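Local atomic coordinates of aminoglycoside 6-adenylyltransferase (Bacillus subtilis, PDB entry 2PBE), a protein that adenylates streptomycin and streptidine at the O-6 position using ATP, releasing diphosphate, and thereby mediates bacterial resistance to streptomycin. Residues F16-T27 with D46-F57. Residues are numbered along the deposited sequence; the frame is centred on the assembly and turned at random.
Sequences FALNDERIRLVT and DISYFVTDVESF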
ATOM      1  N   PHE A  16     -13.342   1.261  -1.114  1.00 29.20           N
ATOM      2  CA  PHE A  16     -14.491   0.798  -1.866  1.00 28.13           C
ATOM      3  C   PHE A  16     -14.109  -0.396  -2.725  1.00 29.12           C
ATOM      4  O   PHE A  16     -14.731  -1.465  -2.642  1.00 31.15           O
ATOM      5  CB  PHE A  16     -15.024   1.894  -2.774  1.00 27.30           C
ATOM      6  CG  PHE A  16     -16.222   1.471  -3.556  1.00 27.41           C
ATOM      7  CD1 PHE A  16     -17.434   1.158  -2.895  1.00 26.96           C
ATOM      8  CD2 PHE A  16     -16.152   1.344  -4.947  1.00 26.96           C
ATOM      9  CE1 PHE A  16     -18.576   0.715  -3.612  1.00 25.95           C
ATOM     10  CE2 PHE A  16     -17.283   0.903  -5.695  1.00 28.40           C
ATOM     11  CZ  PHE A  16     -18.495   0.587  -5.030  1.00 26.35           C
ATOM     12  N   ALA A  17     -13.077  -0.207  -3.541  1.00 28.35           N
ATOM     13  CA  ALA A  17     -12.594  -1.235  -4.444  1.00 27.24           C
ATOM     14  C   ALA A  17     -12.261  -2.526  -3.713  1.00 27.34           C
ATOM     15  O   ALA A  17     -12.664  -3.607  -4.150  1.00 27.50           O
ATOM     16  CB  ALA A  17     -11.382  -0.741  -5.180  1.00 26.22           C
ATOM     17  N   LEU A  18     -11.542  -2.398  -2.597  1.00 27.43           N
ATOM     18  CA  LEU A  18     -11.138  -3.541  -1.787  1.00 27.24           C
ATOM     19  C   LEU A  18     -12.285  -4.469  -1.420  1.00 28.27           C
ATOM     20  O   LEU A  18     -12.152  -5.691  -1.477  1.00 29.56           O
ATOM     21  CB  LEU A  18     -10.470  -3.080  -0.491  1.00 25.32           C
ATOM     22  CG  LEU A  18      -8.998  -2.650  -0.495  1.00 25.59           C
ATOM     23  CD1 LEU A  18      -8.619  -2.070   0.859  1.00 24.16           C
ATOM     24  CD2 LEU A  18      -8.122  -3.841  -0.813  1.00 23.34           C
ATOM     25  N   ASN A  19     -13.411  -3.881  -1.035  1.00 27.83           N
ATOM     26  CA  ASN A  19     -14.554  -4.673  -0.615  1.00 27.76           C
ATOM     27  C   ASN A  19     -15.482  -5.105  -1.717  1.00 28.90           C
ATOM     28  O   ASN A  19     -16.292  -6.002  -1.510  1.00 31.74           O
ATOM     29  CB  ASN A  19     -15.349  -3.915   0.436  1.00 26.86           C
ATOM     30  CG  ASN A  19     -14.511  -3.533   1.622  1.00 24.59           C
ATOM     31  OD1 ASN A  19     -13.704  -4.324   2.102  1.00 23.86           O
ATOM     32  ND2 ASN A  19     -14.707  -2.322   2.120  1.00 25.02           N
ATOM     33  N   ASP A  20     -15.373  -4.489  -2.888  1.00 29.71           N
ATOM     34  CA  ASP A  20     -16.254  -4.869  -3.978  1.00 29.35           C
ATOM     35  C   ASP A  20     -15.661  -5.947  -4.881  1.00 29.67           C
ATOM     36  O   ASP A  20     -14.619  -5.760  -5.515  1.00 28.91           O
ATOM     37  CB  ASP A  20     -16.655  -3.650  -4.789  1.00 29.61           C
ATOM     38  CG  ASP A  20     -17.972  -3.853  -5.485  1.00 31.56           C
ATOM     39  OD1 ASP A  20     -18.921  -3.069  -5.266  1.00 32.27           O
ATOM     40  OD2 ASP A  20     -18.059  -4.823  -6.249  1.00 32.42           O
ATOM     41  N   GLU A  21     -16.357  -7.080  -4.922  1.00 30.78           N
ATOM     42  CA  GLU A  21     -15.952  -8.245  -5.700  1.00 32.19           C
ATOM     43  C   GLU A  21     -15.924  -8.051  -7.208  1.00 32.83           C
ATOM     44  O   GLU A  21     -15.250  -8.806  -7.904  1.00 34.41           O
ATOM     45  CB  GLU A  21     -16.833  -9.447  -5.338  1.00 33.43           C
ATOM     46  CG  GLU A  21     -16.493 -10.039  -3.949  1.00 36.69           C
ATOM     47  CD  GLU A  21     -17.163 -11.372  -3.658  1.00 37.33           C
ATOM     48  OE1 GLU A  21     -17.171 -12.235  -4.561  1.00 40.96           O
ATOM     49  OE2 GLU A  21     -17.659 -11.569  -2.523  1.00 38.61           O
ATOM     50  N   ARG A  22     -16.645  -7.058  -7.736  1.00 31.38           N
ATOM     51  CA  ARG A  22     -16.615  -6.837  -9.179  1.00 30.38           C
ATOM     52  C   ARG A  22     -15.356  -6.053  -9.553  1.00 30.31           C
ATOM     53  O   ARG A  22     -14.874  -6.151 -10.687  1.00 31.03           O
ATOM     54  CB  ARG A  22     -17.840  -6.051  -9.674  1.00 29.95           C
ATOM     55  CG  ARG A  22     -19.193  -6.599  -9.277  1.00 27.87           C
ATOM     56  CD  ARG A  22     -19.851  -5.630  -8.325  1.00 30.08           C
ATOM     57  NE  ARG A  22     -21.048  -4.987  -8.846  1.00 30.87           N
ATOM     58  CZ  ARG A  22     -21.624  -3.925  -8.292  1.00 31.12           C
ATOM     59  NH1 ARG A  22     -21.106  -3.370  -7.196  1.00 27.50           N
ATOM     60  NH2 ARG A  22     -22.745  -3.430  -8.822  1.00 30.78           N
ATOM     61  N   ILE A  23     -14.823  -5.277  -8.613  1.00 29.08           N
ATOM     62  CA  ILE A  23     -13.632  -4.488  -8.905  1.00 29.05           C
ATOM     63  C   ILE A  23     -12.374  -5.323  -8.721  1.00 28.95           C
ATOM     64  O   ILE A  23     -12.061  -5.763  -7.618  1.00 27.23           O
ATOM     65  CB  ILE A  23     -13.558  -3.227  -8.033  1.00 28.09           C
ATOM     66  CG1 ILE A  23     -14.834  -2.400  -8.220  1.00 26.71           C
ATOM     67  CG2 ILE A  23     -12.370  -2.366  -8.459  1.00 27.31           C
ATOM     68  CD1 ILE A  23     -14.939  -1.236  -7.274  1.00 26.29           C
ATOM     69  N   ARG A  24     -11.660  -5.517  -9.826  1.00 29.83           N
ATOM     70  CA  ARG A  24     -10.436  -6.316  -9.850  1.00 29.96           C
ATOM     71  C   ARG A  24      -9.157  -5.490  -9.946  1.00 29.95           C
ATOM     72  O   ARG A  24      -8.132  -5.869  -9.408  1.00 31.44           O
ATOM     73  CB  ARG A  24     -10.509  -7.292 -11.025  1.00 28.20           C
ATOM     74  CG  ARG A  24     -11.673  -8.276 -10.929  1.00 27.41           C
ATOM     75  CD  ARG A  24     -11.350  -9.396  -9.964  1.00 26.99           C
ATOM     76  NE  ARG A  24     -12.177  -9.369  -8.769  1.00 25.70           N
ATOM     77  CZ  ARG A  24     -11.862 -10.005  -7.650  1.00 28.48           C
ATOM     78  NH1 ARG A  24     -10.738 -10.714  -7.579  1.00 26.88           N
ATOM     79  NH2 ARG A  24     -12.667  -9.937  -6.592  1.00 30.06           N
ATOM     80  N   LEU A  25      -9.226  -4.352 -10.615  1.00 31.16           N
ATOM     81  CA  LEU A  25      -8.059  -3.495 -10.804  1.00 31.89           C
ATOM     82  C   LEU A  25      -8.445  -2.021 -10.587  1.00 32.21           C
ATOM     83  O   LEU A  25      -9.565  -1.614 -10.895  1.00 33.06           O
ATOM     84  CB  LEU A  25      -7.515  -3.715 -12.224  1.00 33.38           C
ATOM     85  CG  LEU A  25      -6.090  -3.340 -12.659  1.00 36.65           C
ATOM     86  CD1 LEU A  25      -5.931  -1.831 -12.720  1.00 39.08           C
ATOM     87  CD2 LEU A  25      -5.081  -3.935 -11.696  1.00 38.52           C
ATOM     88  N   VAL A  26      -7.526  -1.232 -10.038  1.00 32.05           N
ATOM     89  CA  VAL A  26      -7.760   0.186  -9.783  1.00 31.22           C
ATOM     90  C   VAL A  26      -6.570   0.995 -10.257  1.00 32.75           C
ATOM     91  O   VAL A  26      -5.428   0.677  -9.928  1.00 33.14           O
ATOM     92  CB  VAL A  26      -7.974   0.454  -8.285  1.00 30.14           C
ATOM     93  CG1 VAL A  26      -8.207   1.935  -8.044  1.00 27.55           C
ATOM     94  CG2 VAL A  26      -9.156  -0.341  -7.785  1.00 30.51           C
ATOM     95  N   THR A  27      -6.851   2.064 -10.998  1.00 34.78           N
ATOM     96  CA  THR A  27      -5.801   2.921 -11.539  1.00 37.12           C
ATOM     97  C   THR A  27      -6.070   4.373 -11.251  1.00 39.39           C
ATOM     98  O   THR A  27      -7.223   4.766 -11.102  1.00 40.77           O
ATOM     99  CB  THR A  27      -5.710   2.772 -13.042  1.00 37.07           C
ATOM    100  OG1 THR A  27      -5.555   1.391 -13.368  1.00 40.07           O
ATOM    101  CG2 THR A  27      -4.538   3.538 -13.579  1.00 39.66           C
ATOM    102  N   ASP A  46      -8.917  11.385 -10.475  1.00 49.13           N
ATOM    103  CA  ASP A  46      -9.083  10.572 -11.679  1.00 47.40           C
ATOM    104  C   ASP A  46      -8.881   9.118 -11.353  1.00 44.54           C
ATOM    105  O   ASP A  46      -7.763   8.655 -11.233  1.00 44.76           O
ATOM    106  CB  ASP A  46      -8.070  10.971 -12.736  1.00 50.58           C
ATOM    107  CG  ASP A  46      -8.674  11.834 -13.827  1.00 53.71           C
ATOM    108  OD1 ASP A  46      -9.325  11.255 -14.728  1.00 56.29           O
ATOM    109  OD2 ASP A  46      -8.509  13.086 -13.777  1.00 54.07           O
ATOM    110  N   ILE A  47      -9.984   8.411 -11.183  1.00 40.69           N
ATOM    111  CA  ILE A  47      -9.950   7.014 -10.816  1.00 37.17           C
ATOM    112  C   ILE A  47     -10.564   6.121 -11.874  1.00 35.80           C
ATOM    113  O   ILE A  47     -11.498   6.518 -12.559  1.00 37.58           O
ATOM    114  CB  ILE A  47     -10.728   6.807  -9.513  1.00 36.86           C
ATOM    115  CG1 ILE A  47     -10.277   7.841  -8.474  1.00 36.23           C
ATOM    116  CG2 ILE A  47     -10.534   5.386  -8.996  1.00 36.03           C
ATOM    117  CD1 ILE A  47      -8.803   7.752  -8.065  1.00 37.30           C
ATOM    118  N   SER A  48     -10.033   4.911 -12.002  1.00 33.24           N
ATOM    119  CA  SER A  48     -10.550   3.933 -12.953  1.00 31.09           C
ATOM    120  C   SER A  48     -10.648   2.581 -12.261  1.00 29.84           C
ATOM    121  O   SER A  48      -9.660   2.089 -11.704  1.00 29.30           O
ATOM    122  CB  SER A  48      -9.617   3.778 -14.161  1.00 31.19           C
ATOM    123  OG  SER A  48      -9.579   4.935 -14.961  1.00 31.33           O
ATOM    124  N   TYR A  49     -11.834   1.987 -12.298  1.00 27.91           N
ATOM    125  CA  TYR A  49     -12.060   0.667 -11.716  1.00 25.56           C
ATOM    126  C   TYR A  49     -12.273  -0.330 -12.841  1.00 25.87           C
ATOM    127  O   TYR A  49     -13.190  -0.170 -13.649  1.00 25.98           O
ATOM    128  CB  TYR A  49     -13.325   0.634 -10.849  1.00 24.35           C
ATOM    129  CG  TYR A  49     -13.326   1.444  -9.567  1.00 23.16           C
ATOM    130  CD1 TYR A  49     -12.157   1.558  -8.767  1.00 22.82           C
ATOM    131  CD2 TYR A  49     -14.539   1.997  -9.078  1.00 21.36           C
ATOM    132  CE1 TYR A  49     -12.204   2.203  -7.496  1.00 23.04           C
ATOM    133  CE2 TYR A  49     -14.599   2.642  -7.814  1.00 22.32           C
ATOM    134  CZ  TYR A  49     -13.430   2.738  -7.024  1.00 23.88           C
ATOM    135  OH  TYR A  49     -13.495   3.342  -5.776  1.00 26.20           O
ATOM    136  N   PHE A  50     -11.425  -1.355 -12.909  1.00 25.65           N
ATOM    137  CA  PHE A  50     -11.588  -2.378 -13.942  1.00 25.95           C
ATOM    138  C   PHE A  50     -12.463  -3.400 -13.265  1.00 26.59           C
ATOM    139  O   PHE A  50     -12.070  -3.975 -12.245  1.00 28.77           O
ATOM    140  CB  PHE A  50     -10.241  -2.961 -14.341  1.00 27.10           C
ATOM    141  CG  PHE A  50      -9.425  -2.036 -15.164  1.00 29.44           C
ATOM    142  CD1 PHE A  50      -9.372  -2.182 -16.553  1.00 31.95           C
ATOM    143  CD2 PHE A  50      -8.759  -0.954 -14.567  1.00 31.00           C
ATOM    144  CE1 PHE A  50      -8.667  -1.247 -17.360  1.00 31.97           C
ATOM    145  CE2 PHE A  50      -8.048  -0.003 -15.354  1.00 31.43           C
ATOM    146  CZ  PHE A  50      -8.005  -0.154 -16.758  1.00 31.64           C
ATOM    147  N   VAL A  51     -13.641  -3.619 -13.826  1.00 25.75           N
ATOM    148  CA  VAL A  51     -14.608  -4.511 -13.225  1.00 27.85           C
ATOM    149  C   VAL A  51     -15.008  -5.716 -14.066  1.00 30.34           C
ATOM    150  O   VAL A  51     -14.715  -5.792 -15.251  1.00 30.91           O
ATOM    151  CB  VAL A  51     -15.877  -3.715 -12.850  1.00 27.69           C
ATOM    152  CG1 VAL A  51     -15.486  -2.468 -12.093  1.00 26.15           C
ATOM    153  CG2 VAL A  51     -16.656  -3.326 -14.105  1.00 24.86           C
ATOM    154  N   THR A  52     -15.702  -6.648 -13.433  1.00 32.40           N
ATOM    155  CA  THR A  52     -16.154  -7.839 -14.130  1.00 35.17           C
ATOM    156  C   THR A  52     -17.452  -7.538 -14.896  1.00 38.11           C
ATOM    157  O   THR A  52     -17.531  -7.798 -16.107  1.00 40.64           O
ATOM    158  CB  THR A  52     -16.398  -8.997 -13.138  1.00 33.79           C
ATOM    159  OG1 THR A  52     -17.244  -8.538 -12.078  1.00 32.85           O
ATOM    160  CG2 THR A  52     -15.087  -9.494 -12.567  1.00 32.09           C
ATOM    161  N   ASP A  53     -18.441  -6.974 -14.197  1.00 39.26           N
ATOM    162  CA  ASP A  53     -19.745  -6.646 -14.781  1.00 39.44           C
ATOM    163  C   ASP A  53     -20.034  -5.159 -14.806  1.00 38.54           C
ATOM    164  O   ASP A  53     -20.525  -4.593 -13.829  1.00 38.12           O
ATOM    165  CB  ASP A  53     -20.856  -7.322 -13.989  1.00 42.14           C
ATOM    166  CG  ASP A  53     -22.203  -7.270 -14.702  1.00 44.79           C
ATOM    167  OD1 ASP A  53     -22.434  -6.377 -15.555  1.00 45.41           O
ATOM    168  OD2 ASP A  53     -23.052  -8.133 -14.383  1.00 47.11           O
ATOM    169  N   VAL A  54     -19.781  -4.536 -15.941  1.00 38.53           N
ATOM    170  CA  VAL A  54     -20.024  -3.116 -16.051  1.00 40.25           C
ATOM    171  C   VAL A  54     -21.516  -2.783 -15.883  1.00 40.85           C
ATOM    172  O   VAL A  54     -21.863  -1.855 -15.142  1.00 40.50           O
ATOM    173  CB  VAL A  54     -19.422  -2.578 -17.391  1.00 40.69           C
ATOM    174  CG1 VAL A  54     -19.990  -3.399 -18.575  1.00 44.41           C
ATOM    175  CG2 VAL A  54     -19.662  -1.106 -17.524  1.00 40.46           C
ATOM    176  N   GLU A  55     -22.393  -3.558 -16.533  1.00 42.69           N
ATOM    177  CA  GLU A  55     -23.849  -3.341 -16.449  1.00 42.76           C
ATOM    178  C   GLU A  55     -24.393  -3.402 -15.008  1.00 42.56           C
ATOM    179  O   GLU A  55     -25.415  -2.766 -14.682  1.00 41.74           O
ATOM    180  CB  GLU A  55     -24.584  -4.375 -17.307  1.00 44.39           C
ATOM    181  CG  GLU A  55     -24.331  -4.249 -18.809  1.00 47.36           C
ATOM    182  CD  GLU A  55     -24.666  -2.846 -19.351  1.00 49.38           C
ATOM    183  OE1 GLU A  55     -23.759  -2.204 -19.933  1.00 50.75           O
ATOM    184  OE2 GLU A  55     -25.828  -2.385 -19.201  1.00 48.43           O
ATOM    185  N   SER A  56     -23.708  -4.179 -14.167  1.00 42.38           N
ATOM    186  CA  SER A  56     -24.092  -4.355 -12.768  1.00 41.89           C
ATOM    187  C   SER A  56     -24.148  -3.009 -12.064  1.00 41.59           C
ATOM    188  O   SER A  56     -25.090  -2.684 -11.328  1.00 43.23           O
ATOM    189  CB  SER A  56     -23.071  -5.260 -12.071  1.00 41.85           C
ATOM    190  OG  SER A  56     -23.578  -5.734 -10.840  1.00 43.10           O
ATOM    191  N   PHE A  57     -23.120  -2.217 -12.305  1.00 39.55           N
ATOM    192  CA  PHE A  57     -23.032  -0.908 -11.700  1.00 38.16           C
ATOM    193  C   PHE A  57     -24.090   0.005 -12.275  1.00 38.67           C
ATOM    194  O   PHE A  57     -24.601   0.886 -11.597  1.00 38.37           O
ATOM    195  CB  PHE A  57     -21.640  -0.339 -11.937  1.00 36.31           C
ATOM    196  CG  PHE A  57     -20.570  -1.039 -11.157  1.00 35.32           C
ATOM    197  CD1 PHE A  57     -20.322  -0.686  -9.817  1.00 34.25           C
ATOM    198  CD2 PHE A  57     -19.844  -2.095 -11.731  1.00 34.65           C
ATOM    199  CE1 PHE A  57     -19.365  -1.380  -9.040  1.00 34.39           C
ATOM    200  CE2 PHE A  57     -18.880  -2.808 -10.973  1.00 35.43           C
ATOM    201  CZ  PHE A  57     -18.639  -2.456  -9.623  1.00 35.48           C
TER
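Ile23-Thr27 and Asp46-Val51 pair as antiparallel strands at 157°, with Leu25-Phe50 and Thr27-Ser48 as hydrogen-bonded pairs and a classic beta bulge where Arg24 and Leu25 both face Phe50. At the bulge Phe50 O accepts hydrogen bonds from Arg24 N (2.9 Å) and, weakly, from Leu25 N; beyond it, Thr52 N bonds to Arg22 O. The Arg22 side chain, bent at chi2 (113°) and chi3, brings its guanidinium flat onto the Phe57 ring, a cation-pi stack with CZ 3.6 Å from the ring centroid; Trp63 meets Phe57 edge-to-face. Ser56 OG meets the guanidinium edge, accepting from Arg22 NH2 at 3.2 Å and weakly from Arg22 NE, while Arg22 NH1 forms a salt bridge with Asp20, hydrogen-bonding in the guanidinium plane to the syn lone pair of Asp20 OD1 (2.9 Å). The cation is thus held at its edge from both segments, its rotation probably restricted. On the sheet face of Ile23, Val26, Tyr49 and Val51, Ile23 CD1 makes a CH-pi contact 3.8 Å from the Tyr49 ring centroid; Val26 CG2 and Ala17 CB approach that ring obliquely. On the other face, Leu25 CD1 packs on Phe50 CD2 (3.5 Å). The Tyr49 hydroxyl, at the edge of the Phe16 ring, hydrogen-bonds to Phe13 O, tying the sheet to helix 6-19. These central strands of the nucleotidyltransferase-domain sheet lie between strands 101-108, beside 45-51, and 125-128, beside 23-28.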